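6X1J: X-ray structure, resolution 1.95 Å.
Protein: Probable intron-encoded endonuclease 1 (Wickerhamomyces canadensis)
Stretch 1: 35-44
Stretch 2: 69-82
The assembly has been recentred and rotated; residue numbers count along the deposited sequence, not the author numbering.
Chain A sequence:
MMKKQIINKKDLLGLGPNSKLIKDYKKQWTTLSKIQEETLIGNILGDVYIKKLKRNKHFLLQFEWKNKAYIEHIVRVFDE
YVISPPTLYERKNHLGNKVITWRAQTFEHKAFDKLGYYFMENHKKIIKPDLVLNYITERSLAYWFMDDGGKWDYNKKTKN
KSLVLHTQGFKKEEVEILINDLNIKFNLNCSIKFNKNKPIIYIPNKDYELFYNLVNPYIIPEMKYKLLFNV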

# COMPACT_ATOMS: atom_id res chain seq x y z
N ILE A 35 11.38 4.44 7.13
CA ILE A 35 10.81 4.68 5.77
C ILE A 35 10.00 3.47 5.34
O ILE A 35 8.85 3.65 4.86
N GLN A 36 10.56 2.29 5.48
CA GLN A 36 9.88 1.06 5.02
C GLN A 36 8.61 0.85 5.82
O GLN A 36 7.60 0.42 5.24
N GLU A 37 8.66 1.16 7.12
CA GLU A 37 7.54 0.83 8.03
C GLU A 37 6.38 1.71 7.58
O GLU A 37 5.29 1.16 7.41
N GLU A 38 6.64 3.02 7.42
CA GLU A 38 5.61 4.06 7.12
C GLU A 38 5.10 3.84 5.71
O GLU A 38 3.88 3.91 5.51
N THR A 39 5.98 3.53 4.75
CA THR A 39 5.54 3.14 3.40
C THR A 39 4.55 1.97 3.52
O THR A 39 3.47 1.99 2.91
N LEU A 40 4.93 0.96 4.28
CA LEU A 40 4.26 -0.36 4.26
C LEU A 40 2.90 -0.19 4.95
O LEU A 40 1.93 -0.89 4.58
N ILE A 41 2.80 0.71 5.91
CA ILE A 41 1.48 0.96 6.57
C ILE A 41 0.51 1.46 5.49
O ILE A 41 -0.66 1.00 5.46
N GLY A 42 0.96 2.37 4.65
CA GLY A 42 0.14 2.85 3.51
C GLY A 42 -0.23 1.71 2.58
O GLY A 42 -1.42 1.62 2.18
N ASN A 43 0.73 0.85 2.22
CA ASN A 43 0.53 -0.17 1.17
C ASN A 43 -0.48 -1.21 1.66
O ASN A 43 -1.17 -1.81 0.81
N ILE A 44 -0.52 -1.49 2.97
CA ILE A 44 -1.39 -2.55 3.57
C ILE A 44 -2.84 -2.05 3.52
O ILE A 44 -3.75 -2.82 3.14
N ALA A 69 6.24 1.42 -13.57
CA ALA A 69 7.13 2.34 -12.85
C ALA A 69 6.81 2.22 -11.36
O ALA A 69 7.75 2.23 -10.59
N TYR A 70 5.54 2.03 -10.97
CA TYR A 70 5.14 2.03 -9.53
C TYR A 70 5.68 0.80 -8.81
O TYR A 70 6.32 0.97 -7.75
N ILE A 71 5.41 -0.42 -9.32
CA ILE A 71 5.94 -1.66 -8.71
C ILE A 71 7.47 -1.60 -8.65
O ILE A 71 8.05 -2.09 -7.63
N GLU A 72 8.14 -1.05 -9.65
CA GLU A 72 9.63 -0.99 -9.61
C GLU A 72 10.11 -0.04 -8.50
O GLU A 72 11.11 -0.37 -7.78
N HIS A 73 9.35 1.02 -8.25
CA HIS A 73 9.58 1.94 -7.10
C HIS A 73 9.40 1.21 -5.74
O HIS A 73 10.23 1.45 -4.84
N ILE A 74 8.33 0.42 -5.58
CA ILE A 74 8.01 -0.29 -4.30
C ILE A 74 9.13 -1.31 -4.03
O ILE A 74 9.74 -1.28 -2.93
N VAL A 75 9.48 -2.10 -5.04
CA VAL A 75 10.63 -3.04 -4.96
C VAL A 75 11.91 -2.30 -4.54
O VAL A 75 12.59 -2.86 -3.67
N ARG A 76 12.23 -1.12 -5.05
CA ARG A 76 13.46 -0.40 -4.57
C ARG A 76 13.30 -0.07 -3.08
O ARG A 76 14.26 -0.31 -2.34
N VAL A 77 12.11 0.38 -2.61
CA VAL A 77 11.91 0.70 -1.15
C VAL A 77 12.23 -0.54 -0.27
O VAL A 77 12.88 -0.42 0.77
N PHE A 78 11.75 -1.72 -0.64
CA PHE A 78 11.99 -2.99 0.06
C PHE A 78 13.08 -3.82 -0.66
O PHE A 78 12.96 -5.06 -0.76
N ASP A 79 14.11 -3.16 -1.19
CA ASP A 79 15.14 -3.81 -2.07
C ASP A 79 15.71 -5.10 -1.44
O ASP A 79 15.56 -6.21 -2.06
N GLU A 80 16.27 -4.99 -0.23
CA GLU A 80 16.87 -6.12 0.55
C GLU A 80 16.02 -7.38 0.47
O GLU A 80 16.59 -8.45 0.55
N TYR A 81 14.69 -7.25 0.55
CA TYR A 81 13.77 -8.37 0.91
C TYR A 81 13.28 -9.05 -0.36
O TYR A 81 12.54 -10.06 -0.22
N VAL A 82 13.64 -8.49 -1.52
CA VAL A 82 13.14 -8.87 -2.88
C VAL A 82 14.30 -9.35 -3.77
O VAL A 82 15.13 -8.48 -4.18

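A buried amide is tolerated when each of its polar atoms finds a partner, and a helix terminus offers such partners because its last carbonyls are no longer consumed by the helical repeat. The contact between residues 35-44 and 69-82 of this probable intron-encoded endonuclease illustrates both halves of that principle. The two helices run at 141° to one another, their axes no closer than 11.2 Å, and the backbones come nearest at Q36 and V77, where the second helix ends.

Q36 is buried here. Its CA-to-CB bond points sideways, but an m, t side chain (chi1 -73°, chi2 164°) carries the amide to the other stretch. Both NE2 protons are used: Q36 NE2 donates to V77 O at 2.9 Å and to E80 OE1 at 2.8 Å, each in almost straight geometry. F78 leaves helical phi/psi, and the 3-10 segment that follows brings E80 round with its CA-to-CB bond toward the first helix; chi1 m and chi2 p place its carboxylate beside the amide. The other end of the amide is satisfied as well. Q36 OE1 accepts from a water at 2.7 Å, and the same water donates to E80 OE1 at 2.7 Å and accepts from Y81 OH at 2.9 Å. E80 OE1 therefore receives both the amide and the water, while Q36 OE1 has a further partner just outside the stretch. The Y81 ring, chi1 m, presents its edge to Q36 NE2, with CE2 4.2 Å from that atom.

Beside this polar cluster the packing is largely by van der Waals contact, centred on F78. F78, also m, starts sideways and brings its ring end inward: CZ lies 3.7 Å from L40 CB, CE1 3.7 Å from Q36 CB, and CE2 4.0 Å from T39 CG2. Q36 O lies at the ring edge, 3.5 Å from F78 CZ, yet this carbonyl is already satisfied by L40 N at 2.9 Å within its helix. T39 and V77 both point toward the opposing stretch, and T39 OG1 sits 4.0 Å from V77 CG1. The T39 hydroxyl finds its acceptor at home: in rotamer m, OG1 donates to I35 O at 2.8 Å, so it can face a valine methyl without leaving its proton unpaired.

Farther along, N43 (m) points toward the second helix. N43 OD1 approaches I74 CD1 at 3.7 Å, a methyl delivered by an m, m rotamer. N43 ND2 lies 3.4 Å from Y70 OH, and both atoms are hydrogen-bonded elsewhere in the structure.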

# COMPACT_ATOMS: atom_id res chain seq x y z
CB ILE A 35 11.89 5.02 4.75
CG1 ILE A 35 12.46 6.42 5.01
CG2 ILE A 35 11.32 4.87 3.34
CD1 ILE A 35 13.57 6.83 4.07
CB GLN A 36 10.83 -0.12 5.19
CG GLN A 36 11.94 -0.09 4.15
CD GLN A 36 13.11 -0.99 4.46
OE1 GLN A 36 13.39 -1.36 5.61
NE2 GLN A 36 13.79 -1.38 3.40
CB GLU A 37 7.94 1.05 9.49
CG GLU A 37 6.84 0.68 10.47
CD GLU A 37 7.01 1.29 11.85
OE1 GLU A 37 8.15 1.30 12.35
OE2 GLU A 37 5.99 1.77 12.44
CB GLU A 38 6.13 5.48 7.35
CG GLU A 38 6.48 5.74 8.81
CD GLU A 38 7.11 7.09 9.11
OE1 GLU A 38 7.01 8.02 8.27
OE2 GLU A 38 7.69 7.23 10.19
CB THR A 39 6.75 2.77 2.51
OG1 THR A 39 7.62 3.91 2.39
CG2 THR A 39 6.28 2.32 1.16
CB LEU A 40 5.13 -1.38 5.00
CG LEU A 40 4.50 -2.75 5.20
CD1 LEU A 40 3.93 -3.30 3.90
CD2 LEU A 40 5.47 -3.76 5.77
CB ILE A 41 1.62 1.93 7.76
CG1 ILE A 41 2.27 1.20 8.94
CG2 ILE A 41 0.30 2.58 8.13
CD1 ILE A 41 3.06 2.12 9.83
CB ASN A 43 1.86 -0.76 0.72
CG ASN A 43 2.63 0.14 -0.22
OD1 ASN A 43 3.83 0.33 -0.01
ND2 ASN A 43 1.97 0.71 -1.23
CB ILE A 44 -0.95 -2.91 5.00
CG1 ILE A 44 0.46 -3.49 4.98
CG2 ILE A 44 -1.96 -3.83 5.65
CD1 ILE A 44 1.13 -3.63 6.34
CB ALA A 69 7.00 3.72 -13.39
CB TYR A 70 3.62 2.15 -9.35
CG TYR A 70 3.20 2.32 -7.90
CD1 TYR A 70 3.75 3.32 -7.12
CD2 TYR A 70 2.27 1.48 -7.30
CE1 TYR A 70 3.40 3.50 -5.79
CE2 TYR A 70 1.91 1.64 -5.97
CZ TYR A 70 2.47 2.65 -5.21
OH TYR A 70 2.11 2.82 -3.89
CB ILE A 71 5.44 -2.93 -9.41
CG1 ILE A 71 5.75 -4.17 -8.57
CG2 ILE A 71 6.03 -3.06 -10.80
CD1 ILE A 71 4.93 -5.42 -8.95
CB GLU A 72 10.21 -0.55 -10.96
CG GLU A 72 10.17 -1.62 -12.03
CD GLU A 72 10.59 -1.12 -13.41
OE1 GLU A 72 11.04 0.06 -13.53
OE2 GLU A 72 10.42 -1.88 -14.36
CB HIS A 73 8.63 3.13 -7.21
CG HIS A 73 8.70 4.02 -6.02
ND1 HIS A 73 9.76 4.89 -5.81
CD2 HIS A 73 7.85 4.15 -4.97
CE1 HIS A 73 9.55 5.55 -4.69
NE2 HIS A 73 8.39 5.11 -4.16
CB ILE A 74 6.61 -0.94 -4.39
CG1 ILE A 74 5.49 0.11 -4.51
CG2 ILE A 74 6.38 -1.86 -3.20
CD1 ILE A 74 5.38 1.03 -3.33
CB VAL A 75 10.78 -3.89 -6.22
CG1 VAL A 75 12.13 -4.60 -6.25
CG2 VAL A 75 9.67 -4.91 -6.32
CB ARG A 76 13.83 0.82 -5.41
CG ARG A 76 14.50 0.49 -6.75
CD ARG A 76 15.02 1.64 -7.62
NE ARG A 76 14.05 2.72 -7.86
CZ ARG A 76 13.09 2.75 -8.81
NH1 ARG A 76 12.26 3.79 -8.87
NH2 ARG A 76 12.94 1.77 -9.69
CB VAL A 77 10.48 1.22 -0.86
CG1 VAL A 77 10.26 1.42 0.64
CG2 VAL A 77 10.16 2.50 -1.59
CB PHE A 78 10.64 -3.71 0.14
CG PHE A 78 9.60 -2.91 0.89
CD1 PHE A 78 9.62 -2.86 2.28
CD2 PHE A 78 8.62 -2.19 0.21
CE1 PHE A 78 8.66 -2.12 2.97
CE2 PHE A 78 7.67 -1.46 0.90
CZ PHE A 78 7.70 -1.42 2.28
CB ASP A 79 16.24 -2.79 -2.40
CG ASP A 79 17.05 -3.26 -3.59
OD1 ASP A 79 16.42 -3.77 -4.57
OD2 ASP A 79 18.30 -3.19 -3.49
CB GLU A 80 16.83 -5.93 2.07
CG GLU A 80 17.45 -4.66 2.60
CD GLU A 80 16.60 -3.42 2.57
OE1 GLU A 80 16.12 -2.99 3.62
OE2 GLU A 80 16.47 -2.87 1.49
CB TYR A 81 12.59 -7.89 1.78
CG TYR A 81 13.00 -7.31 3.11
CD1 TYR A 81 13.23 -8.14 4.20
CD2 TYR A 81 13.18 -5.94 3.29
CE1 TYR A 81 13.62 -7.63 5.43
CE2 TYR A 81 13.60 -5.42 4.50
CZ TYR A 81 13.82 -6.27 5.58
OH TYR A 81 14.24 -5.79 6.78
CB VAL A 82 12.41 -7.71 -3.60
CG1 VAL A 82 11.80 -8.21 -4.90
CG2 VAL A 82 11.36 -7.06 -2.71
O HOH W 1 15.29 -3.12 6.20